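Local coordinates for N-acetylneuraminate epimerase (Escherichia coli, PDB 2UVK), which converts the alpha-anomer of N-acetylneuraminate (sialic acid) to the beta-anomer in the bacterial periplasm, speeding the equilibrium between the two, at residues I74-N77 and L81-V84; E137-A142 and D150-H155; P187-A192 and A218-D223. All coordinates share one frame; numbering follows the deposited sequence.

Interaction 1 of 3, residues I74-N77 and L81-V84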
ATOM      1  N   ILE B  74      14.213   7.114   2.150  1.00  8.00           N
ATOM      2  CA  ILE B  74      14.486   6.276   3.315  1.00  8.29           C
ATOM      3  C   ILE B  74      15.282   7.100   4.343  1.00  8.97           C
ATOM      4  O   ILE B  74      16.300   7.689   4.025  1.00  9.26           O
ATOM      5  CB  ILE B  74      15.370   5.101   2.931  1.00  8.15           C
ATOM      6  CG1 ILE B  74      14.656   4.174   1.928  1.00 10.11           C
ATOM      7  CG2 ILE B  74      15.737   4.278   4.187  1.00 10.16           C
ATOM      8  CD1 ILE B  74      15.619   3.247   1.223  1.00 11.43           C
ATOM      9  N   GLY B  75      14.851   7.029   5.591  1.00 10.03           N
ATOM     10  CA  GLY B  75      15.584   7.689   6.667  1.00  9.65           C
ATOM     11  C   GLY B  75      15.048   7.267   7.996  1.00 10.60           C
ATOM     12  O   GLY B  75      14.348   6.288   8.073  1.00 11.29           O
ATOM     13  N   LYS B  76      15.315   8.045   9.021  1.00 11.27           N
ATOM     14  CA  LYS B  76      14.985   7.655  10.382  1.00 11.86           C
ATOM     15  C   LYS B  76      13.657   8.219  10.845  1.00 12.12           C
ATOM     16  O   LYS B  76      13.371   9.447  10.667  1.00 13.40           O
ATOM     17  CB  LYS B  76      16.124   8.042  11.347  1.00 12.26           C
ATOM     18  CG  LYS B  76      17.465   7.428  11.018  1.00 12.91           C
ATOM     19  CD  LYS B  76      17.427   5.901  10.961  1.00 14.86           C
ATOM     20  CE  LYS B  76      18.790   5.264  11.020  1.00 17.71           C
ATOM     21  NZ  LYS B  76      18.645   3.806  11.228  1.00 23.22           N
ATOM     22  N   ASN B  77      12.847   7.364  11.474  1.00 12.74           N
ATOM     23  CA  ASN B  77      11.635   7.807  12.134  1.00 13.68           C
ATOM     24  C   ASN B  77      11.983   8.409  13.523  1.00 13.74           C
ATOM     25  O   ASN B  77      13.157   8.498  13.903  1.00 13.49           O
ATOM     26  CB  ASN B  77      10.552   6.710  12.233  1.00 14.62           C
ATOM     27  CG  ASN B  77      10.962   5.529  13.095  1.00 14.44           C
ATOM     28  OD1 ASN B  77      11.890   5.614  13.885  1.00 14.95           O
ATOM     29  ND2 ASN B  77      10.265   4.400  12.931  1.00 16.46           N
ATOM     30  N   LEU B  81      14.616   4.452  13.894  1.00 12.19           N
ATOM     31  CA  LEU B  81      14.713   3.285  13.037  1.00 11.71           C
ATOM     32  C   LEU B  81      14.545   3.682  11.587  1.00  9.89           C
ATOM     33  O   LEU B  81      13.848   4.649  11.270  1.00 10.93           O
ATOM     34  CB  LEU B  81      13.675   2.242  13.399  1.00 11.39           C
ATOM     35  CG  LEU B  81      13.665   1.655  14.815  1.00 14.43           C
ATOM     36  CD1 LEU B  81      12.650   0.513  14.876  1.00 16.58           C
ATOM     37  CD2 LEU B  81      15.061   1.207  15.202  1.00 16.89           C
ATOM     38  N   THR B  82      15.200   2.922  10.718  1.00 10.78           N
ATOM     39  CA  THR B  82      15.114   3.133   9.293  1.00  9.92           C
ATOM     40  C   THR B  82      13.730   2.804   8.808  1.00 10.19           C
ATOM     41  O   THR B  82      13.146   1.762   9.150  1.00 10.70           O
ATOM     42  CB  THR B  82      16.154   2.240   8.595  1.00 10.83           C
ATOM     43  OG1 THR B  82      17.477   2.662   8.987  1.00 13.50           O
ATOM     44  CG2 THR B  82      16.026   2.294   7.076  1.00 11.64           C
ATOM     45  N   GLN B  83      13.206   3.695   7.966  1.00  9.43           N
ATOM     46  CA  GLN B  83      11.869   3.544   7.436  1.00 10.44           C
ATOM     47  C   GLN B  83      11.743   4.268   6.103  1.00  9.71           C
ATOM     48  O   GLN B  83      12.566   5.091   5.750  1.00 10.97           O
ATOM     49  CB  GLN B  83      10.826   4.113   8.380  1.00 12.04           C
ATOM     50  CG  GLN B  83      10.944   5.627   8.523  1.00 12.83           C
ATOM     51  CD  GLN B  83       9.650   6.307   8.843  1.00 14.66           C
ATOM     52  OE1 GLN B  83       8.700   5.696   9.334  1.00 18.21           O
ATOM     53  NE2 GLN B  83       9.647   7.628   8.688  1.00 21.29           N
ATOM     54  N   VAL B  84      10.640   3.981   5.436  1.00  9.67           N
ATOM     55  CA  VAL B  84      10.258   4.639   4.189  1.00  9.60           C
ATOM     56  C   VAL B  84       9.271   5.749   4.487  1.00  9.72           C
ATOM     57  O   VAL B  84       8.293   5.550   5.195  1.00 11.90           O
ATOM     58  CB  VAL B  84       9.565   3.601   3.249  1.00  9.97           C
ATOM     59  CG1 VAL B  84       9.059   4.239   1.977  1.00 11.45           C
ATOM     60  CG2 VAL B  84      10.486   2.486   2.942  1.00 14.64           C
TER
HETATM   61  O   HOH W   1       7.883   3.643  11.186  1.00 23.53           O
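Ile74 meets Thr82 through methyl groups, its CG2 lying 3.5 Å from Thr82 CG2. Each CG2 stands anti to its own backbone N, and the two side chains meet at a slant on one face of a short antiparallel hairpin. Gly75 forms the hydrogen-bonded pair with Gln83. Its N donates to Gln83 O at 3.0 Å, and Gln83 N returns a bond of 2.8 Å to Gly75 O. Lys76 shares the face of Ile74 and Thr82. Its chain bends at chi2 (-57°), which folds the amine back over the partner strand. NZ then donates to Thr82 OG1 at 2.8 Å.

Asn77 ends the segment with a two-way grip on Leu81. Backbone N gives a nearly straight bond of 2.9 Å to Leu81 O. In return Leu81 N reaches Asn77 OD1 at 3.0 Å, from above the amide plane. Asn77 CB packs 3.5 Å from Gln83 CD, and one water joins Asn77 ND2 to Gln83 OE1. The hairpin belongs to the second Kelch repeat. Phe132 and Asn133 of helix 129-142 touch its base, where the side chain of Ile74 is about 9 Å from that of Glu209, the predicted proton acceptor. The chemistry is mostly polar and lies near the surface. Backbone bonds set the register, while the Asn77 side chain ties down Leu81, just before strand 82-84.

Interaction 2 of 3, residues E137-A142 and D150-H155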
ATOM      1  N   GLU B 137      12.310  -3.037  11.959  1.00 11.22           N
ATOM      2  CA  GLU B 137      11.729  -3.225  13.280  1.00 12.12           C
ATOM      3  C   GLU B 137      12.193  -4.562  13.847  1.00 12.49           C
ATOM      4  O   GLU B 137      12.624  -4.658  15.017  1.00 13.45           O
ATOM      5  CB  GLU B 137      10.213  -3.168  13.252  1.00 12.26           C
ATOM      6  CG  GLU B 137       9.609  -1.754  13.051  1.00 12.60           C
ATOM      7  CD  GLU B 137       8.095  -1.792  12.815  0.50 11.69           C
ATOM      8  OE1 GLU B 137       7.482  -2.835  13.111  0.50 12.83           O
ATOM      9  OE2 GLU B 137       7.510  -0.776  12.333  0.50 13.49           O
ATOM     10  N   ASP B 138      12.126  -5.595  13.012  1.00 12.08           N
ATOM     11  CA  ASP B 138      12.544  -6.945  13.447  1.00 12.26           C
ATOM     12  C   ASP B 138      14.018  -7.027  13.808  1.00 12.96           C
ATOM     13  O   ASP B 138      14.388  -7.590  14.863  1.00 13.75           O
ATOM     14  CB  ASP B 138      12.198  -7.985  12.384  1.00 12.97           C
ATOM     15  CG  ASP B 138      10.712  -8.151  12.215  1.00 12.10           C
ATOM     16  OD1 ASP B 138       9.949  -7.625  13.069  1.00 13.38           O
ATOM     17  OD2 ASP B 138      10.317  -8.837  11.240  1.00 14.50           O
ATOM     18  N   LEU B 139      14.884  -6.512  12.947  1.00 13.59           N
ATOM     19  CA  LEU B 139      16.329  -6.433  13.302  1.00 14.55           C
ATOM     20  C   LEU B 139      16.570  -5.668  14.591  1.00 15.30           C
ATOM     21  O   LEU B 139      17.443  -6.043  15.400  1.00 16.45           O
ATOM     22  CB  LEU B 139      17.170  -5.831  12.175  1.00 14.27           C
ATOM     23  CG  LEU B 139      17.189  -6.613  10.871  1.00 16.33           C
ATOM     24  CD1 LEU B 139      18.107  -5.965   9.856  1.00 19.10           C
ATOM     25  CD2 LEU B 139      17.658  -8.020  11.116  1.00 17.62           C
ATOM     26  N   ASN B 140      15.825  -4.602  14.832  1.00 15.62           N
ATOM     27  CA  ASN B 140      16.010  -3.845  16.075  1.00 16.77           C
ATOM     28  C   ASN B 140      15.633  -4.703  17.299  1.00 17.95           C
ATOM     29  O   ASN B 140      16.340  -4.696  18.331  1.00 19.02           O
ATOM     30  CB  ASN B 140      15.164  -2.573  16.032  1.00 17.19           C
ATOM     31  CG  ASN B 140      15.316  -1.729  17.286  1.00 17.55           C
ATOM     32  OD1 ASN B 140      16.392  -1.215  17.559  1.00 20.89           O
ATOM     33  ND2 ASN B 140      14.251  -1.601  18.046  1.00 19.36           N
ATOM     34  N   GLU B 141      14.522  -5.427  17.178  1.00 18.41           N
ATOM     35  CA  GLU B 141      14.045  -6.324  18.221  1.00 19.66           C
ATOM     36  C   GLU B 141      15.057  -7.461  18.477  1.00 19.58           C
ATOM     37  O   GLU B 141      15.283  -7.830  19.652  1.00 20.93           O
ATOM     38  CB  GLU B 141      12.672  -6.894  17.852  1.00 19.73           C
ATOM     39  CG  GLU B 141      12.055  -7.731  18.969  1.00 21.58           C
ATOM     40  CD  GLU B 141      10.600  -8.102  18.736  0.50 20.96           C
ATOM     41  OE1 GLU B 141       9.873  -7.365  18.023  0.50 21.10           O
ATOM     42  OE2 GLU B 141      10.187  -9.152  19.285  0.50 21.53           O
ATOM     43  N   ALA B 142      15.644  -8.005  17.407  1.00 19.36           N
ATOM     44  CA  ALA B 142      16.603  -9.126  17.483  1.00 20.04           C
ATOM     45  C   ALA B 142      17.859  -8.730  18.237  1.00 21.29           C
ATOM     46  O   ALA B 142      18.446  -9.563  18.965  1.00 21.19           O
ATOM     47  CB  ALA B 142      16.978  -9.611  16.090  1.00 20.16           C
ATOM     48  N   ASP B 150      19.265 -14.463  11.728  1.00 17.29           N
ATOM     49  CA  ASP B 150      19.256 -15.407  10.629  1.00 16.90           C
ATOM     50  C   ASP B 150      17.837 -15.792  10.230  1.00 16.18           C
ATOM     51  O   ASP B 150      17.547 -15.921   9.033  1.00 16.51           O
ATOM     52  CB  ASP B 150      20.048 -16.662  11.002  1.00 17.75           C
ATOM     53  CG  ASP B 150      21.535 -16.404  11.124  1.00 20.18           C
ATOM     54  OD1 ASP B 150      22.064 -15.377  10.652  1.00 23.28           O
ATOM     55  OD2 ASP B 150      22.217 -17.272  11.725  1.00 25.70           O
ATOM     56  N   LYS B 151      16.963 -15.964  11.215  1.00 15.65           N
ATOM     57  CA  LYS B 151      15.568 -16.330  10.967  1.00 16.19           C
ATOM     58  C   LYS B 151      14.878 -15.187  10.216  1.00 15.39           C
ATOM     59  O   LYS B 151      14.128 -15.430   9.280  1.00 16.87           O
ATOM     60  CB  LYS B 151      14.841 -16.613  12.275  1.00 16.23           C
ATOM     61  CG  LYS B 151      13.465 -17.216  12.138  0.50 17.04           C
ATOM     62  CD  LYS B 151      12.800 -17.393  13.506  0.50 18.06           C
ATOM     63  CE  LYS B 151      11.316 -17.733  13.365  0.50 17.72           C
ATOM     64  NZ  LYS B 151      10.612 -17.595  14.646  0.50 20.58           N
ATOM     65  N   ILE B 152      15.143 -13.961  10.650  1.00 15.24           N
ATOM     66  CA  ILE B 152      14.506 -12.794  10.019  1.00 14.39           C
ATOM     67  C   ILE B 152      14.917 -12.698   8.553  1.00 14.43           C
ATOM     68  O   ILE B 152      14.069 -12.476   7.680  1.00 13.87           O
ATOM     69  CB  ILE B 152      14.865 -11.506  10.787  1.00 14.30           C
ATOM     70  CG1 ILE B 152      14.118 -11.459  12.103  1.00 13.65           C
ATOM     71  CG2 ILE B 152      14.498 -10.251   9.966  1.00 13.81           C
ATOM     72  CD1 ILE B 152      14.795 -10.593  13.196  1.00 14.70           C
ATOM     73  N   ASN B 153      16.211 -12.845   8.282  1.00 14.59           N
ATOM     74  CA  ASN B 153      16.733 -12.816   6.924  1.00 15.08           C
ATOM     75  C   ASN B 153      16.208 -13.951   6.060  1.00 16.49           C
ATOM     76  O   ASN B 153      15.872 -13.780   4.893  1.00 16.88           O
ATOM     77  CB  ASN B 153      18.258 -12.754   6.902  1.00 15.24           C
ATOM     78  CG  ASN B 153      18.790 -11.417   7.337  1.00 17.79           C
ATOM     79  OD1 ASN B 153      19.784 -11.316   8.081  1.00 22.60           O
ATOM     80  ND2 ASN B 153      18.163 -10.371   6.852  1.00 16.99           N
ATOM     81  N   ALA B 154      16.158 -15.142   6.631  1.00 17.47           N
ATOM     82  CA  ALA B 154      15.652 -16.264   5.897  1.00 17.85           C
ATOM     83  C   ALA B 154      14.210 -16.026   5.474  1.00 17.40           C
ATOM     84  O   ALA B 154      13.878 -16.246   4.321  1.00 19.06           O
ATOM     85  CB  ALA B 154      15.768 -17.548   6.737  1.00 18.21           C
ATOM     86  N   HIS B 155      13.371 -15.561   6.398  1.00 17.16           N
ATOM     87  CA  HIS B 155      11.965 -15.298   6.084  1.00 16.67           C
ATOM     88  C   HIS B 155      11.892 -14.160   5.055  1.00 16.65           C
ATOM     89  O   HIS B 155      11.106 -14.196   4.106  1.00 17.60           O
ATOM     90  CB  HIS B 155      11.183 -14.848   7.296  1.00 16.72           C
ATOM     91  CG  HIS B 155      10.674 -15.946   8.184  1.00 16.80           C
ATOM     92  ND1 HIS B 155      10.107 -17.105   7.700  1.00 19.27           N
ATOM     93  CD2 HIS B 155      10.531 -15.991   9.529  1.00 17.03           C
ATOM     94  CE1 HIS B 155       9.693 -17.841   8.715  1.00 18.86           C
ATOM     95  NE2 HIS B 155       9.941 -17.193   9.836  1.00 20.69           N
TER
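Ile152 reaches Asp138 with its longer branch, CG1 anti to the carbonyl carbon (chi1 -73°) and CD1 carried outward by an extended chi2 of 155°. This puts CD1 3.8 Å from Asp138 CB and 3.5 Å from Asp138 O. The same methyl also lies 3.8 Å from Ala142 CB, one helical turn further on. The other branch, CG2, takes a different direction and meets Leu139 CD2 at 4.0 Å. The Leu139 and Ile152 side chains pass each other at a slant. Ile152 thus spreads its two branches over three residues of the facing helix.

The two segments belong to helices 129-142 and 146-157, which form a helical hairpin. The axes of the two segments run nearly antiparallel, at 163°, with a closest approach of 10.2 Å. The hairpin is an insertion between strands 120-125 and 169-174, neighbours in one four-stranded sheet of the beta-propeller. No hydrogen bond crosses between the segments, and the contact is small. Asp138 O, beside the Ile152 methyl, is already engaged by Ala142 N in the ordinary helical pattern.

Of the Asp138 side chain, CB is the part that meets Ile152. Its carboxylate is used across the dimer interface, where OD1 is hydrogen-bonded to His104 NE2 of the second subunit. Met102 of that subunit packs on Asp138 and Glu141. Within the chain, Asn153 ND2 is hydrogen-bonded to Tyr135 OH, a polar link between the same two helices.

Interaction 3 of 3, residues P187-A192 and A218-D223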
ATOM      1  N   PRO B 187       0.023  -3.123 -15.978  1.00 15.58           N
ATOM      2  CA  PRO B 187      -0.503  -4.473 -16.131  1.00 15.77           C
ATOM      3  C   PRO B 187       0.405  -5.610 -15.653  1.00 15.91           C
ATOM      4  O   PRO B 187      -0.050  -6.763 -15.576  1.00 17.37           O
ATOM      5  CB  PRO B 187      -0.687  -4.601 -17.649  1.00 15.27           C
ATOM      6  CG  PRO B 187      -0.465  -3.221 -18.246  1.00 16.41           C
ATOM      7  CD  PRO B 187       0.322  -2.448 -17.250  1.00 15.39           C
ATOM      8  N   TRP B 188       1.653  -5.290 -15.303  1.00 15.29           N
ATOM      9  CA  TRP B 188       2.674  -6.288 -14.986  1.00 15.06           C
ATOM     10  C   TRP B 188       3.065  -6.207 -13.496  1.00 15.37           C
ATOM     11  O   TRP B 188       2.360  -6.754 -12.664  1.00 16.26           O
ATOM     12  CB  TRP B 188       3.852  -6.112 -15.944  1.00 15.81           C
ATOM     13  CG  TRP B 188       3.366  -6.311 -17.369  1.00 16.11           C
ATOM     14  CD1 TRP B 188       2.904  -7.470 -17.901  1.00 18.22           C
ATOM     15  CD2 TRP B 188       3.221  -5.313 -18.379  1.00 16.30           C
ATOM     16  NE1 TRP B 188       2.499  -7.263 -19.191  1.00 17.03           N
ATOM     17  CE2 TRP B 188       2.690  -5.952 -19.517  1.00 15.97           C
ATOM     18  CE3 TRP B 188       3.512  -3.945 -18.453  1.00 16.86           C
ATOM     19  CZ2 TRP B 188       2.415  -5.267 -20.690  1.00 15.35           C
ATOM     20  CZ3 TRP B 188       3.238  -3.274 -19.621  1.00 17.30           C
ATOM     21  CH2 TRP B 188       2.711  -3.936 -20.735  1.00 16.74           C
ATOM     22  N   TYR B 189       4.166  -5.548 -13.166  1.00 14.22           N
ATOM     23  CA  TYR B 189       4.652  -5.526 -11.777  1.00 14.24           C
ATOM     24  C   TYR B 189       5.406  -4.226 -11.534  1.00 14.08           C
ATOM     25  O   TYR B 189       5.872  -3.577 -12.469  1.00 14.52           O
ATOM     26  CB  TYR B 189       5.563  -6.735 -11.496  1.00 14.63           C
ATOM     27  CG  TYR B 189       6.672  -6.879 -12.494  1.00 14.83           C
ATOM     28  CD1 TYR B 189       7.891  -6.246 -12.324  1.00 17.22           C
ATOM     29  CD2 TYR B 189       6.495  -7.642 -13.656  1.00 15.71           C
ATOM     30  CE1 TYR B 189       8.891  -6.347 -13.254  1.00 17.00           C
ATOM     31  CE2 TYR B 189       7.496  -7.745 -14.596  1.00 16.22           C
ATOM     32  CZ  TYR B 189       8.702  -7.101 -14.406  1.00 17.14           C
ATOM     33  OH  TYR B 189       9.686  -7.199 -15.357  1.00 17.91           O
ATOM     34  N   GLY B 190       5.536  -3.850 -10.266  1.00 13.36           N
ATOM     35  CA  GLY B 190       6.337  -2.686  -9.890  1.00 12.98           C
ATOM     36  C   GLY B 190       7.780  -3.065  -9.639  1.00 12.44           C
ATOM     37  O   GLY B 190       8.086  -4.232  -9.452  1.00 11.51           O
ATOM     38  N   THR B 191       8.653  -2.067  -9.706  1.00 11.79           N
ATOM     39  CA  THR B 191      10.060  -2.232  -9.419  1.00 11.63           C
ATOM     40  C   THR B 191      10.506  -1.157  -8.420  1.00 11.10           C
ATOM     41  O   THR B 191       9.816  -0.174  -8.199  1.00 10.45           O
ATOM     42  CB  THR B 191      10.916  -2.026 -10.691  1.00 11.73           C
ATOM     43  OG1 THR B 191      10.741  -0.672 -11.156  1.00 13.38           O
ATOM     44  CG2 THR B 191      10.537  -3.062 -11.791  1.00 13.22           C
ATOM     45  N   ALA B 192      11.696  -1.370  -7.879  1.00 10.42           N
ATOM     46  CA  ALA B 192      12.366  -0.384  -7.038  1.00  9.30           C
ATOM     47  C   ALA B 192      13.716  -0.081  -7.699  1.00 10.27           C
ATOM     48  O   ALA B 192      14.475  -0.979  -7.998  1.00 11.63           O
ATOM     49  CB  ALA B 192      12.546  -0.936  -5.621  1.00 10.31           C
ATOM     50  N   ALA B 218      13.540  -5.520 -18.047  1.00 18.47           N
ATOM     51  CA  ALA B 218      12.396  -4.943 -18.728  1.00 18.00           C
ATOM     52  C   ALA B 218      12.548  -3.444 -18.970  1.00 18.09           C
ATOM     53  O   ALA B 218      13.243  -2.723 -18.208  1.00 18.06           O
ATOM     54  CB  ALA B 218      11.123  -5.224 -17.956  1.00 18.50           C
ATOM     55  N   VAL B 219      11.835  -2.975 -19.990  1.00 17.24           N
ATOM     56  CA  VAL B 219      11.664  -1.585 -20.314  1.00 17.50           C
ATOM     57  C   VAL B 219      10.197  -1.404 -20.590  1.00 17.55           C
ATOM     58  O   VAL B 219       9.660  -2.031 -21.499  1.00 18.41           O
ATOM     59  CB  VAL B 219      12.435  -1.169 -21.562  1.00 16.96           C
ATOM     60  CG1 VAL B 219      12.159   0.289 -21.928  1.00 17.74           C
ATOM     61  CG2 VAL B 219      13.902  -1.474 -21.372  1.00 18.48           C
ATOM     62  N   PHE B 220       9.526  -0.580 -19.798  1.00 16.37           N
ATOM     63  CA  PHE B 220       8.122  -0.282 -20.000  1.00 15.80           C
ATOM     64  C   PHE B 220       7.935   1.113 -20.557  1.00 16.56           C
ATOM     65  O   PHE B 220       8.617   2.043 -20.165  1.00 16.37           O
ATOM     66  CB  PHE B 220       7.359  -0.406 -18.692  1.00 15.29           C
ATOM     67  CG  PHE B 220       7.517  -1.739 -18.027  1.00 15.67           C
ATOM     68  CD1 PHE B 220       6.814  -2.838 -18.485  1.00 17.26           C
ATOM     69  CD2 PHE B 220       8.355  -1.893 -16.922  1.00 16.20           C
ATOM     70  CE1 PHE B 220       6.953  -4.045 -17.892  1.00 16.75           C
ATOM     71  CE2 PHE B 220       8.484  -3.117 -16.299  1.00 16.52           C
ATOM     72  CZ  PHE B 220       7.778  -4.199 -16.782  1.00 18.21           C
ATOM     73  N   GLU B 221       6.970   1.253 -21.465  1.00 16.51           N
ATOM     74  CA  GLU B 221       6.603   2.518 -22.013  1.00 17.60           C
ATOM     75  C   GLU B 221       5.186   2.848 -21.582  1.00 17.19           C
ATOM     76  O   GLU B 221       4.243   2.049 -21.758  1.00 18.09           O
ATOM     77  CB  GLU B 221       6.669   2.421 -23.542  1.00 18.13           C
ATOM     78  CG  GLU B 221       6.413   3.690 -24.262  1.00 20.89           C
ATOM     79  CD  GLU B 221       6.477   3.434 -25.733  1.00 25.04           C
ATOM     80  OE1 GLU B 221       5.446   2.935 -26.258  1.00 28.64           O
ATOM     81  OE2 GLU B 221       7.582   3.638 -26.300  1.00 26.55           O
ATOM     82  N   LEU B 222       5.028   4.038 -21.049  1.00 16.92           N
ATOM     83  CA  LEU B 222       3.732   4.606 -20.752  1.00 16.86           C
ATOM     84  C   LEU B 222       3.424   5.580 -21.870  1.00 17.48           C
ATOM     85  O   LEU B 222       4.167   6.514 -22.080  1.00 17.56           O
ATOM     86  CB  LEU B 222       3.724   5.347 -19.401  1.00 17.03           C
ATOM     87  CG  LEU B 222       3.776   4.479 -18.131  1.00 17.06           C
ATOM     88  CD1 LEU B 222       5.003   3.557 -18.042  1.00 18.12           C
ATOM     89  CD2 LEU B 222       3.704   5.380 -16.881  1.00 17.38           C
ATOM     90  N   ASP B 223       2.317   5.332 -22.562  1.00 17.88           N
ATOM     91  CA  ASP B 223       1.892   6.121 -23.710  1.00 19.18           C
ATOM     92  C   ASP B 223       0.642   6.929 -23.338  1.00 18.72           C
ATOM     93  O   ASP B 223      -0.451   6.382 -23.191  1.00 19.29           O
ATOM     94  CB  ASP B 223       1.644   5.150 -24.845  1.00 19.57           C
ATOM     95  CG  ASP B 223       1.212   5.844 -26.132  1.00 21.14           C
ATOM     96  OD1 ASP B 223       0.874   7.042 -26.098  1.00 23.12           O
ATOM     97  OD2 ASP B 223       1.210   5.162 -27.182  1.00 25.16           O
TER
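Ala218 touches Tyr189 with its CB, 3.6 Å from the phenolic OH. That hydroxyl is hydrogen-bonded to Thr216 OG1, and Ala218 N is bonded to the same threonine oxygen. The polar end of Tyr189 is therefore held at the approach to strand 219-223.

Two residues on, Phe220 faces the loop and has the largest share of the contact. Its CG is anti to the carbonyl carbon (chi1 -55°), which turns the ring toward loop 187-192, its CD1-CE1 side at Trp188 and its CZ at Tyr189. The edge of the Phe220 ring is turned to the face of Tyr189 in a T-shaped stack, with the planes at 80°. Phe220 CZ lies 3.9 Å from Tyr189 CZ. Ring centroids are 5.6 Å apart in this pair. Trp188 meets another part of the phenylalanine. Its CE3 is 3.5 Å from both Phe220 CD1 and Phe220 CE1. Here the planes are nearly parallel, 19° apart, but the rings are slid well past each other and barely overlap. With an alanine here the ring is gone, which is likely to open a gap beside both Trp188 and Tyr189 and to leave Tyr189 without its T-shaped partner.

The three rings form an aromatic cluster that joins two neighbouring Kelch repeats of the propeller, the fourth and the fifth. Pro187 CB lies over one face of the Trp188 ring. Trp231 of strand 230-233 also packs on Trp188, and Lys233 makes a cation-pi contact with it. The side chain of Tyr189 is about 9 Å from that of Glu209, the predicted proton acceptor. Loop 187-192 links strand 179-185 to strand 195-199, while strand 219-223 is an inner strand of the next sheet, between 202-206 and 230-233.

How the interactions relate
The three contacts follow one another along the chain without overlap. Interactions 1 and 2 are neighbours, with centres 16 Å apart. They touch where Leu81 CD2 packs 3.6 Å from Asn140 CG, and helix 129-142 serves both. Interaction 3 stands apart. Its centre is 26 Å from that of interaction 1 and 31 Å from that of interaction 2, and it touches neither. Interactions 1 and 2 thus involve a hairpin and a helical pair outside the main propeller sheets, whereas interaction 3 joins a loop to a sheet strand. Interactions 1 and 3 each come near Glu209, while interaction 2 extends to the second subunit of the homodimer.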